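Local coordinates for CCHC-type domain-containing protein (Trypanosoma brucei brucei, PDB 7C4C) that probably trims RNA from the 3' end as an RNase D-like 3'-5' exonuclease and binds zinc and nucleotides through CCHC zinc knuckles, at residues K134-N139 with G265-E270; G120-Q125 with A214-T219; D102-V107 with A220-H225. All coordinates share one frame; numbering follows the deposited sequence.

Interaction 1: K134-N139 with G265-E270. With ZN (zinc ion), chain C; 5GP (guanosine-5'-monophosphate), chain Q.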
loop_
_atom_site.group_PDB
_atom_site.type_symbol
_atom_site.label_atom_id
_atom_site.label_comp_id
_atom_site.label_asym_id
_atom_site.label_seq_id
_atom_site.Cartn_x
_atom_site.Cartn_y
_atom_site.Cartn_z
ATOM N N LYS A 134 -8.306 12.443 0.088
ATOM C CA LYS A 134 -7.783 13.802 0.220
ATOM C C LYS A 134 -7.235 14.336 -1.102
ATOM O O LYS A 134 -7.399 15.521 -1.411
ATOM C CB LYS A 134 -6.690 13.817 1.290
ATOM C CG LYS A 134 -5.889 15.110 1.400
ATOM C CD LYS A 134 -6.570 16.087 2.346
ATOM C CE LYS A 134 -5.587 16.738 3.298
ATOM N NZ LYS A 134 -6.328 17.369 4.434
ATOM N N LEU A 135 -6.576 13.483 -1.894
ATOM C CA LEU A 135 -5.960 13.943 -3.130
ATOM C C LEU A 135 -6.887 13.913 -4.329
ATOM O O LEU A 135 -6.690 14.707 -5.258
ATOM C CB LEU A 135 -4.749 13.089 -3.486
ATOM C CG LEU A 135 -3.645 12.890 -2.455
ATOM C CD1 LEU A 135 -2.683 11.884 -3.040
ATOM C CD2 LEU A 135 -2.954 14.189 -2.117
ATOM N N ARG A 136 -7.864 12.990 -4.366
ATOM C CA ARG A 136 -8.623 12.745 -5.587
ATOM C C ARG A 136 -10.107 12.498 -5.386
ATOM O O ARG A 136 -10.791 12.229 -6.380
ATOM C CB ARG A 136 -8.100 11.524 -6.350
ATOM C CG ARG A 136 -6.644 11.268 -6.316
ATOM C CD ARG A 136 -6.356 9.867 -6.807
ATOM N NE ARG A 136 -5.022 9.861 -7.388
ATOM C CZ ARG A 136 -3.891 9.750 -6.698
ATOM N NH1 ARG A 136 -3.924 9.616 -5.381
ATOM N NH2 ARG A 136 -2.728 9.770 -7.336
ATOM N N SER A 137 -10.619 12.508 -4.155
ATOM C CA SER A 137 -12.010 12.128 -3.909
ATOM C C SER A 137 -12.288 10.683 -4.354
ATOM O O SER A 137 -13.389 10.351 -4.777
ATOM C CB SER A 137 -12.977 13.105 -4.597
ATOM O OG SER A 137 -12.849 14.418 -4.050
ATOM N N VAL A 138 -11.291 9.815 -4.284
ATOM C CA VAL A 138 -11.457 8.384 -4.518
ATOM C C VAL A 138 -11.615 7.703 -3.167
ATOM O O VAL A 138 -10.835 7.968 -2.241
ATOM C CB VAL A 138 -10.254 7.813 -5.284
ATOM C CG1 VAL A 138 -10.190 6.314 -5.163
ATOM C CG2 VAL A 138 -10.305 8.237 -6.733
ATOM N N ASN A 139 -12.633 6.836 -3.040
ATOM C CA ASN A 139 -12.902 6.115 -1.797
ATOM C C ASN A 139 -12.784 4.600 -1.967
ATOM O O ASN A 139 -13.421 3.843 -1.237
ATOM C CB ASN A 139 -14.286 6.465 -1.246
ATOM C CG ASN A 139 -15.413 5.839 -2.057
ATOM O OD1 ASN A 139 -15.312 5.737 -3.274
ATOM N ND2 ASN A 139 -16.483 5.398 -1.380
ATOM N N GLY A 265 -11.059 12.658 -9.059
ATOM C CA GLY A 265 -10.594 11.373 -9.522
ATOM C C GLY A 265 -9.134 11.310 -9.905
ATOM O O GLY A 265 -8.588 10.206 -10.015
ATOM N N HIS A 266 -8.480 12.448 -10.120
ATOM C CA HIS A 266 -7.047 12.413 -10.382
ATOM C C HIS A 266 -6.417 13.697 -9.877
ATOM O O HIS A 266 -7.102 14.685 -9.608
ATOM C CB HIS A 266 -6.739 12.205 -11.868
ATOM C CG HIS A 266 -7.113 13.363 -12.733
ATOM N ND1 HIS A 266 -8.362 13.501 -13.296
ATOM C CD2 HIS A 266 -6.398 14.442 -13.136
ATOM C CE1 HIS A 266 -8.403 14.615 -14.007
ATOM N NE2 HIS A 266 -7.220 15.200 -13.935
ATOM N N THR A 267 -5.096 13.660 -9.724
ATOM C CA THR A 267 -4.322 14.816 -9.292
ATOM C C THR A 267 -3.678 15.498 -10.487
ATOM O O THR A 267 -3.624 14.962 -11.597
ATOM C CB THR A 267 -3.236 14.418 -8.287
ATOM O OG1 THR A 267 -2.378 13.428 -8.875
ATOM C CG2 THR A 267 -3.851 13.865 -7.031
ATOM N N GLU A 268 -3.170 16.700 -10.233
ATOM C CA GLU A 268 -2.540 17.491 -11.286
ATOM C C GLU A 268 -1.452 16.698 -12.000
ATOM O O GLU A 268 -1.315 16.780 -13.225
ATOM C CB GLU A 268 -1.981 18.770 -10.671
ATOM C CG GLU A 268 -1.301 19.701 -11.601
ATOM C CD GLU A 268 -1.196 21.082 -10.991
ATOM O OE1 GLU A 268 -1.110 22.059 -11.758
ATOM O OE2 GLU A 268 -1.229 21.193 -9.744
ATOM N N ALA A 269 -0.687 15.902 -11.251
ATOM C CA ALA A 269 0.412 15.138 -11.829
ATOM C C ALA A 269 -0.058 13.983 -12.698
ATOM O O ALA A 269 0.756 13.429 -13.441
ATOM C CB ALA A 269 1.313 14.596 -10.724
ATOM N N GLU A 270 -1.325 13.591 -12.603
ATOM C CA GLU A 270 -1.885 12.548 -13.448
ATOM C C GLU A 270 -2.732 13.110 -14.580
ATOM O O GLU A 270 -3.186 12.340 -15.431
ATOM C CB GLU A 270 -2.759 11.590 -12.623
ATOM C CG GLU A 270 -2.108 11.000 -11.374
ATOM C CD GLU A 270 -3.128 10.361 -10.424
ATOM O OE1 GLU A 270 -4.154 11.002 -10.087
ATOM O OE2 GLU A 270 -2.908 9.199 -10.025
HETATM ZN ZN ZN C . -6.963 17.201 -14.527
HETATM C "C1'" 5GP Q . -10.136 8.246 -15.124
HETATM N N9 5GP Q . -9.581 9.548 -15.565
HETATM C C8 5GP Q . -10.283 10.524 -16.141
HETATM N N7 5GP Q . -9.521 11.593 -16.413
HETATM C C5 5GP Q . -8.281 11.293 -16.020
HETATM C C6 5GP Q . -6.980 11.977 -16.019
HETATM O O6 5GP Q . -6.845 13.111 -16.485
HETATM N N1 5GP Q . -5.958 11.356 -15.500
HETATM C C2 5GP Q . -6.049 10.128 -15.006
HETATM N N2 5GP Q . -4.933 9.570 -14.524
HETATM N N3 5GP Q . -7.197 9.426 -14.970
HETATM C C4 5GP Q . -8.331 9.948 -15.459
#

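Interaction 2: G120-Q125 with A214-T219. With 5GP (guanosine-5'-monophosphate), chain P.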
loop_
_atom_site.group_PDB
_atom_site.type_symbol
_atom_site.label_atom_id
_atom_site.label_comp_id
_atom_site.label_asym_id
_atom_site.label_seq_id
_atom_site.Cartn_x
_atom_site.Cartn_y
_atom_site.Cartn_z
ATOM N N GLY A 120 -6.950 1.582 20.440
ATOM C CA GLY A 120 -5.762 2.040 19.737
ATOM C C GLY A 120 -5.558 1.394 18.382
ATOM O O GLY A 120 -4.419 1.095 18.005
ATOM N N VAL A 121 -6.627 1.166 17.652
ATOM C CA VAL A 121 -6.598 0.493 16.358
ATOM C C VAL A 121 -6.334 1.522 15.271
ATOM O O VAL A 121 -6.818 2.659 15.353
ATOM C CB VAL A 121 -7.929 -0.241 16.115
ATOM C CG1 VAL A 121 -7.952 -0.915 14.761
ATOM C CG2 VAL A 121 -8.170 -1.249 17.235
ATOM N N LEU A 122 -5.570 1.122 14.246
ATOM C CA LEU A 122 -5.331 1.945 13.057
ATOM C C LEU A 122 -5.382 1.031 11.840
ATOM O O LEU A 122 -4.594 0.081 11.754
ATOM C CB LEU A 122 -3.982 2.658 13.133
ATOM C CG LEU A 122 -3.569 3.354 11.843
ATOM C CD1 LEU A 122 -4.431 4.580 11.682
ATOM C CD2 LEU A 122 -2.096 3.753 11.852
ATOM N N ASP A 123 -6.309 1.294 10.904
ATOM C CA ASP A 123 -6.482 0.425 9.737
ATOM C C ASP A 123 -5.711 1.038 8.565
ATOM O O ASP A 123 -6.038 2.139 8.103
ATOM C CB ASP A 123 -7.968 0.234 9.425
ATOM C CG ASP A 123 -8.219 -0.722 8.241
ATOM O OD1 ASP A 123 -7.243 -1.278 7.687
ATOM O OD2 ASP A 123 -9.405 -0.982 7.923
ATOM N N LEU A 124 -4.683 0.334 8.071
ATOM C CA LEU A 124 -3.835 0.956 7.045
ATOM C C LEU A 124 -4.459 0.933 5.662
ATOM O O LEU A 124 -4.157 1.811 4.848
ATOM C CB LEU A 124 -2.446 0.316 6.974
ATOM C CG LEU A 124 -1.679 0.327 8.298
ATOM C CD1 LEU A 124 -0.480 -0.622 8.218
ATOM C CD2 LEU A 124 -1.244 1.717 8.625
ATOM N N GLN A 125 -5.296 -0.057 5.357
ATOM C CA GLN A 125 -6.090 0.040 4.137
ATOM C C GLN A 125 -6.927 1.304 4.165
ATOM O O GLN A 125 -7.012 2.028 3.165
ATOM C CB GLN A 125 -6.992 -1.183 3.972
ATOM C CG GLN A 125 -7.697 -1.250 2.624
ATOM C CD GLN A 125 -8.763 -2.347 2.532
ATOM O OE1 GLN A 125 -9.735 -2.330 3.279
ATOM N NE2 GLN A 125 -8.597 -3.283 1.591
ATOM N N ALA A 214 -6.235 11.484 12.544
ATOM C CA ALA A 214 -7.505 11.515 11.835
ATOM C C ALA A 214 -7.901 10.122 11.359
ATOM O O ALA A 214 -9.079 9.749 11.432
ATOM C CB ALA A 214 -7.417 12.488 10.656
ATOM N N VAL A 215 -6.932 9.338 10.876
ATOM C CA VAL A 215 -7.228 7.970 10.474
ATOM C C VAL A 215 -7.473 7.091 11.692
ATOM O O VAL A 215 -8.268 6.144 11.632
ATOM C CB VAL A 215 -6.093 7.420 9.604
ATOM C CG1 VAL A 215 -6.466 6.027 9.083
ATOM C CG2 VAL A 215 -5.826 8.377 8.458
ATOM N N GLU A 216 -6.805 7.374 12.810
ATOM C CA GLU A 216 -7.160 6.688 14.047
ATOM C C GLU A 216 -8.621 6.947 14.407
ATOM O O GLU A 216 -9.342 6.033 14.828
ATOM C CB GLU A 216 -6.236 7.134 15.183
ATOM C CG GLU A 216 -4.786 6.659 15.070
ATOM C CD GLU A 216 -3.898 7.136 16.243
ATOM O OE1 GLU A 216 -4.256 8.139 16.914
ATOM O OE2 GLU A 216 -2.848 6.497 16.498
ATOM N N ARG A 217 -9.086 8.182 14.226
ATOM C CA ARG A 217 -10.472 8.486 14.572
ATOM C C ARG A 217 -11.435 7.854 13.573
ATOM O O ARG A 217 -12.526 7.410 13.952
ATOM C CB ARG A 217 -10.680 10.003 14.651
ATOM C CG ARG A 217 -9.812 10.707 15.702
ATOM C CD ARG A 217 -10.323 12.115 16.058
ATOM N NE ARG A 217 -10.675 12.900 14.875
ATOM C CZ ARG A 217 -9.850 13.733 14.237
ATOM N NH1 ARG A 217 -8.608 13.908 14.668
ATOM N NH2 ARG A 217 -10.270 14.397 13.163
ATOM N N LEU A 218 -11.043 7.775 12.300
ATOM C CA LEU A 218 -11.905 7.114 11.336
ATOM C C LEU A 218 -11.962 5.611 11.604
ATOM O O LEU A 218 -13.051 5.019 11.620
ATOM C CB LEU A 218 -11.424 7.432 9.922
ATOM C CG LEU A 218 -12.026 6.677 8.744
ATOM C CD1 LEU A 218 -13.523 6.730 8.819
ATOM C CD2 LEU A 218 -11.555 7.326 7.455
ATOM N N THR A 219 -10.805 4.992 11.875
ATOM C CA THR A 219 -10.774 3.567 12.200
ATOM C C THR A 219 -11.644 3.282 13.417
ATOM O O THR A 219 -12.410 2.308 13.438
ATOM C CB THR A 219 -9.330 3.122 12.452
ATOM O OG1 THR A 219 -8.499 3.537 11.353
ATOM C CG2 THR A 219 -9.228 1.620 12.528
HETATM P P 5GP P . -10.453 -5.640 -4.529
HETATM O O1P 5GP P . -10.429 -4.445 -5.456
HETATM O O2P 5GP P . -11.832 -6.218 -4.318
HETATM O O3P 5GP P . -9.388 -6.680 -4.795
HETATM O "O5'" 5GP P . -10.047 -5.046 -3.103
HETATM C "C5'" 5GP P . -9.437 -5.867 -2.113
HETATM C "C4'" 5GP P . -9.883 -5.493 -0.718
HETATM O "O4'" 5GP P . -11.263 -5.027 -0.753
HETATM C "C3'" 5GP P . -9.876 -6.621 0.313
HETATM O "O3'" 5GP P . -8.618 -6.810 0.945
HETATM C "C2'" 5GP P . -10.983 -6.215 1.276
HETATM O "O2'" 5GP P . -10.519 -5.227 2.187
HETATM C "C1'" 5GP P . -11.992 -5.578 0.321
HETATM N N9 5GP P . -12.939 -6.572 -0.238
HETATM C C8 5GP P . -13.306 -6.639 -1.533
HETATM N N7 5GP P . -14.176 -7.660 -1.714
HETATM C C5 5GP P . -14.360 -8.243 -0.510
HETATM C C6 5GP P . -15.131 -9.315 -0.088
HETATM O O6 5GP P . -15.831 -9.933 -0.920
HETATM N N1 5GP P . -15.116 -9.676 1.205
HETATM C C2 5GP P . -14.364 -9.016 2.103
HETATM N N2 5GP P . -14.356 -9.390 3.410
HETATM N N3 5GP P . -13.606 -7.966 1.716
HETATM C C4 5GP P . -13.586 -7.557 0.418
HETATM O O HOH W 1 -8.454 4.268 16.717
#

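Interaction 3: D102-V107 with A220-H225. With 5GP (guanosine-5'-monophosphate), chain P.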
loop_
_atom_site.group_PDB
_atom_site.type_symbol
_atom_site.label_atom_id
_atom_site.label_comp_id
_atom_site.label_asym_id
_atom_site.label_seq_id
_atom_site.Cartn_x
_atom_site.Cartn_y
_atom_site.Cartn_z
ATOM N N ASP A 102 -7.570 -3.607 6.611
ATOM C CA ASP A 102 -9.009 -3.916 6.619
ATOM C C ASP A 102 -9.391 -4.660 7.894
ATOM O O ASP A 102 -9.225 -5.878 7.983
ATOM C CB ASP A 102 -9.468 -4.738 5.396
ATOM C CG ASP A 102 -11.002 -4.999 5.404
ATOM O OD1 ASP A 102 -11.690 -4.396 6.260
ATOM O OD2 ASP A 102 -11.542 -5.716 4.527
ATOM N N CYS A 103 -9.934 -3.941 8.869
ATOM C CA CYS A 103 -10.168 -4.492 10.195
ATOM C C CYS A 103 -11.583 -5.008 10.391
ATOM O O CYS A 103 -11.851 -5.592 11.443
ATOM C CB CYS A 103 -9.886 -3.436 11.267
ATOM S SG CYS A 103 -11.095 -2.094 11.307
ATOM N N ARG A 104 -12.474 -4.812 9.407
ATOM C CA ARG A 104 -13.921 -4.978 9.600
ATOM C C ARG A 104 -14.278 -6.371 10.115
ATOM O O ARG A 104 -14.836 -6.525 11.210
ATOM C CB ARG A 104 -14.657 -4.693 8.287
ATOM C CG ARG A 104 -14.732 -3.216 7.943
ATOM C CD ARG A 104 -15.225 -2.991 6.536
ATOM N NE ARG A 104 -14.346 -3.604 5.550
ATOM C CZ ARG A 104 -14.529 -3.525 4.234
ATOM N NH1 ARG A 104 -15.560 -2.848 3.740
ATOM N NH2 ARG A 104 -13.677 -4.125 3.410
ATOM N N ARG A 105 -13.976 -7.400 9.332
ATOM C CA ARG A 105 -14.342 -8.746 9.743
ATOM C C ARG A 105 -13.476 -9.248 10.896
ATOM O O ARG A 105 -13.954 -10.030 11.731
ATOM C CB ARG A 105 -14.246 -9.679 8.552
ATOM C CG ARG A 105 -14.807 -9.057 7.302
ATOM C CD ARG A 105 -16.087 -9.711 6.889
ATOM N NE ARG A 105 -17.196 -9.467 7.810
ATOM C CZ ARG A 105 -18.083 -8.482 7.668
ATOM N NH1 ARG A 105 -17.970 -7.630 6.651
ATOM N NH2 ARG A 105 -19.084 -8.351 8.538
ATOM N N ASP A 106 -12.210 -8.826 10.964
ATOM C CA ASP A 106 -11.354 -9.283 12.051
ATOM C C ASP A 106 -11.876 -8.787 13.386
ATOM O O ASP A 106 -11.916 -9.535 14.370
ATOM C CB ASP A 106 -9.919 -8.809 11.838
ATOM C CG ASP A 106 -9.287 -9.383 10.571
ATOM O OD1 ASP A 106 -9.804 -10.387 10.031
ATOM O OD2 ASP A 106 -8.256 -8.835 10.119
ATOM N N VAL A 107 -12.301 -7.529 13.426
ATOM C CA VAL A 107 -12.838 -6.942 14.642
ATOM C C VAL A 107 -14.173 -7.576 14.999
ATOM O O VAL A 107 -14.467 -7.820 16.175
ATOM C CB VAL A 107 -12.951 -5.421 14.460
ATOM C CG1 VAL A 107 -14.266 -4.910 15.016
ATOM C CG2 VAL A 107 -11.777 -4.753 15.115
ATOM N N ALA A 220 -11.583 4.159 14.418
ATOM C CA ALA A 220 -12.376 3.974 15.627
ATOM C C ALA A 220 -13.862 3.865 15.321
ATOM O O ALA A 220 -14.582 3.128 16.003
ATOM C CB ALA A 220 -12.124 5.125 16.599
ATOM N N GLN A 221 -14.345 4.604 14.311
ATOM C CA GLN A 221 -15.724 4.419 13.854
ATOM C C GLN A 221 -15.956 2.994 13.361
ATOM O O GLN A 221 -16.991 2.392 13.675
ATOM C CB GLN A 221 -16.071 5.407 12.741
ATOM C CG GLN A 221 -16.313 6.809 13.217
ATOM C CD GLN A 221 -17.623 6.959 13.966
ATOM O OE1 GLN A 221 -18.692 7.044 13.358
ATOM N NE2 GLN A 221 -17.543 7.000 15.295
ATOM N N TYR A 222 -15.013 2.445 12.576
ATOM C CA TYR A 222 -15.165 1.070 12.088
ATOM C C TYR A 222 -15.214 0.071 13.230
ATOM O O TYR A 222 -16.002 -0.885 13.190
ATOM C CB TYR A 222 -14.040 0.703 11.115
ATOM C CG TYR A 222 -14.320 1.281 9.771
ATOM C CD1 TYR A 222 -15.211 0.645 8.913
ATOM C CD2 TYR A 222 -13.752 2.489 9.372
ATOM C CE1 TYR A 222 -15.510 1.171 7.685
ATOM C CE2 TYR A 222 -14.037 3.032 8.136
ATOM C CZ TYR A 222 -14.923 2.368 7.296
ATOM O OH TYR A 222 -15.264 2.875 6.063
ATOM N N VAL A 223 -14.382 0.265 14.255
ATOM C CA VAL A 223 -14.393 -0.663 15.382
ATOM C C VAL A 223 -15.698 -0.557 16.156
ATOM O O VAL A 223 -16.244 -1.566 16.599
ATOM C CB VAL A 223 -13.178 -0.423 16.286
ATOM C CG1 VAL A 223 -13.252 -1.325 17.522
ATOM C CG2 VAL A 223 -11.897 -0.667 15.487
ATOM N N GLU A 224 -16.235 0.654 16.320
ATOM C CA GLU A 224 -17.520 0.788 17.000
ATOM C C GLU A 224 -18.630 0.121 16.202
ATOM O O GLU A 224 -19.542 -0.483 16.773
ATOM C CB GLU A 224 -17.858 2.259 17.229
ATOM C CG GLU A 224 -17.083 2.926 18.364
ATOM C CD GLU A 224 -17.424 2.369 19.748
ATOM O OE1 GLU A 224 -16.484 2.136 20.539
ATOM O OE2 GLU A 224 -18.626 2.178 20.048
ATOM N N HIS A 225 -18.564 0.211 14.877
ATOM C CA HIS A 225 -19.608 -0.372 14.050
ATOM C C HIS A 225 -19.518 -1.891 14.025
ATOM O O HIS A 225 -20.551 -2.566 13.948
ATOM C CB HIS A 225 -19.513 0.171 12.630
ATOM C CG HIS A 225 -20.651 -0.232 11.754
ATOM N ND1 HIS A 225 -21.746 0.577 11.541
ATOM C CD2 HIS A 225 -20.869 -1.360 11.038
ATOM C CE1 HIS A 225 -22.594 -0.031 10.729
ATOM N NE2 HIS A 225 -22.090 -1.213 10.414
HETATM P P 5GP P . -10.453 -5.640 -4.529
HETATM O O1P 5GP P . -10.429 -4.445 -5.456
HETATM O O2P 5GP P . -11.832 -6.218 -4.318
HETATM O O3P 5GP P . -9.388 -6.680 -4.795
HETATM O "O5'" 5GP P . -10.047 -5.046 -3.103
HETATM C "C5'" 5GP P . -9.437 -5.867 -2.113
HETATM C "C4'" 5GP P . -9.883 -5.493 -0.718
HETATM O "O4'" 5GP P . -11.263 -5.027 -0.753
HETATM C "C3'" 5GP P . -9.876 -6.621 0.313
HETATM O "O3'" 5GP P . -8.618 -6.810 0.945
HETATM C "C2'" 5GP P . -10.983 -6.215 1.276
HETATM O "O2'" 5GP P . -10.519 -5.227 2.187
HETATM C "C1'" 5GP P . -11.992 -5.578 0.321
HETATM N N9 5GP P . -12.939 -6.572 -0.238
HETATM C C8 5GP P . -13.306 -6.639 -1.533
HETATM N N7 5GP P . -14.176 -7.660 -1.714
HETATM C C5 5GP P . -14.360 -8.243 -0.510
HETATM C C6 5GP P . -15.131 -9.315 -0.088
HETATM O O6 5GP P . -15.831 -9.933 -0.920
HETATM N N1 5GP P . -15.116 -9.676 1.205
HETATM C C2 5GP P . -14.364 -9.016 2.103
HETATM N N2 5GP P . -14.356 -9.390 3.410
HETATM N N3 5GP P . -13.606 -7.966 1.716
HETATM C C4 5GP P . -13.586 -7.557 0.418
#

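Interaction 1: K134-N139 with G265-E270
Arg136 and Glu270 meet because each sends CG anti to its own carbonyl carbon (chi1 -35° and -52°) and then runs extended, so that the two chains cross at about a right angle with their charged ends together. The arginine grips side-on: NE reaches Glu270 OE1 at 3.1 Å, and NH2 reaches Glu270 OE2 at 2.8 Å. The guanidinium and carboxylate planes are 62° apart, so that NE meets OE1 on its syn side while NH2 comes from well above the carboxylate plane. Thr267 N takes the anti side of Glu270 OE1 at 2.8 Å, a second donor that helps fix the carboxylate. Thr267 CG2 covers one face of the guanidinium and lies 3.7 Å from Leu135 CB, a threonine methyl suiting a spot beside aliphatic carbon. Late in helix 124-136, Arg136 O accepts from Gly265 N at 2.7 Å; the positive phi of Gly265 would jam a CB against the preceding carbonyl, which calls for glycine. His266 NE2 binds zinc at 2.1 Å, the site being completed by Cys258, Cys261 and Cys271. Guanine O6 of the bound GMP lies over a face of the His266 ring, and N1 of the same guanine donates to Glu270 O at 2.9 Å. The arrangement is that of a CCHC zinc knuckle, here bound to guanine and docked near the C-terminal part of an exonuclease-domain helix.

Interaction 2: G120-Q125 with A214-T219
Val121 opens the contact by laying CG1 against Thr219 CG2 at 3.6 Å, the two side chains crossing at about a right angle; its beta-branched side chain suits a buried strand position. Its carbonyl is tied to the helix through a water that donates to both Val121 O and Glu216 O, each at 2.7 Å. In Leu122, CG lies anti to the backbone N (chi1 171°) and the end of the chain bends toward the helix, where CD1 meets Val215 CG1 at 3.6 Å and lies alongside the CG methylene of Glu216, whose carboxylate pairs with Arg97. Strand 121-123 is an outermost strand of the mixed sheet of the RNase D-type exonuclease fold, hydrogen-bonded along one side to strand 97-100, and the 214-219 part of helix 212-226 passes its other side at 98°, the two short axes 7.0 Å apart at their closest. Asp123 N therefore donates to Thr219 OG1 at 3.2 Å in a nearly straight bond (167°). Thr219 OG1 in turn donates back to Val215 O at 2.6 Å, from the face opposite to the one used by Thr219 N, so threonine serves strand and helix at once. Asp123 CB packs on Thr219 CG2, whereas its carboxylate leads away to the backbone N of Asp102 and Cys103 and, from the N-cap position, OD1 accepts a weak bond from Gln125 N. Gln125 extends its chain to the nucleotide, with NE2 donating to the GMP O2' at 2.8 Å.

Interaction 3: D102-V107 with A220-H225
Arg104 and Tyr222 lie side by side and point the same way, the guanidinium plane standing 89° from the phenol ring. It is the aliphatic part of the arginine that touches, CG approaching Tyr222 CD1 at 4.0 Å. A bend at chi3 (-60°) folds the arginine back on Asp102, which it holds side-on, NE to OD1 and NH2 to OD2, each at 2.9 Å. Because Arg104 N also reaches OD1, from the opposite face, the aspartate makes a capping bond in the turn that leads into the helix; its OD2 then accepts the O2' hydroxyl of the bound GMP at 2.6 Å. Arginine thus suits the place as both packing chain and second-shell support. The far ends of the pair converge on Asp237, which takes Arg104 NH1 and Tyr222 OH, while Pro240 O also accepts from NH1. Small apolar groups fill the rest: Cys103 SG rests on Tyr222 CB at 4.1 Å, and the Val107 and Val223 side chains cross at about a right angle, CG2 to CG2 at 4.1 Å. Helix 212-226 is thereby packed against the first part of helix 104-114, just after strand 97-100, with Trp247 of helix 245-251 edge-to-face with Tyr222.

How the interactions relate
Interactions 2 and 3 are neighbours, their centres about 9 Å apart, and share helix 212-226, which meets strand 121-123 with one part and the first part of helix 104-114 with the next. They touch directly, Val121 CG1 lying 4.0 Å from Val223 CG2, and both contacts also reach the same GMP, through Gln125 and Asp102. Along the chain, interaction 2 is nested within the loop closed by interaction 3, while the segments of interaction 1 alternate with those of both. Interaction 1 stands apart, about 21 Å and 26 Å away between centres, but helix 124-136 links it to interaction 2. One helix thus connects the exonuclease nucleotide site with the zinc-knuckle guanine site.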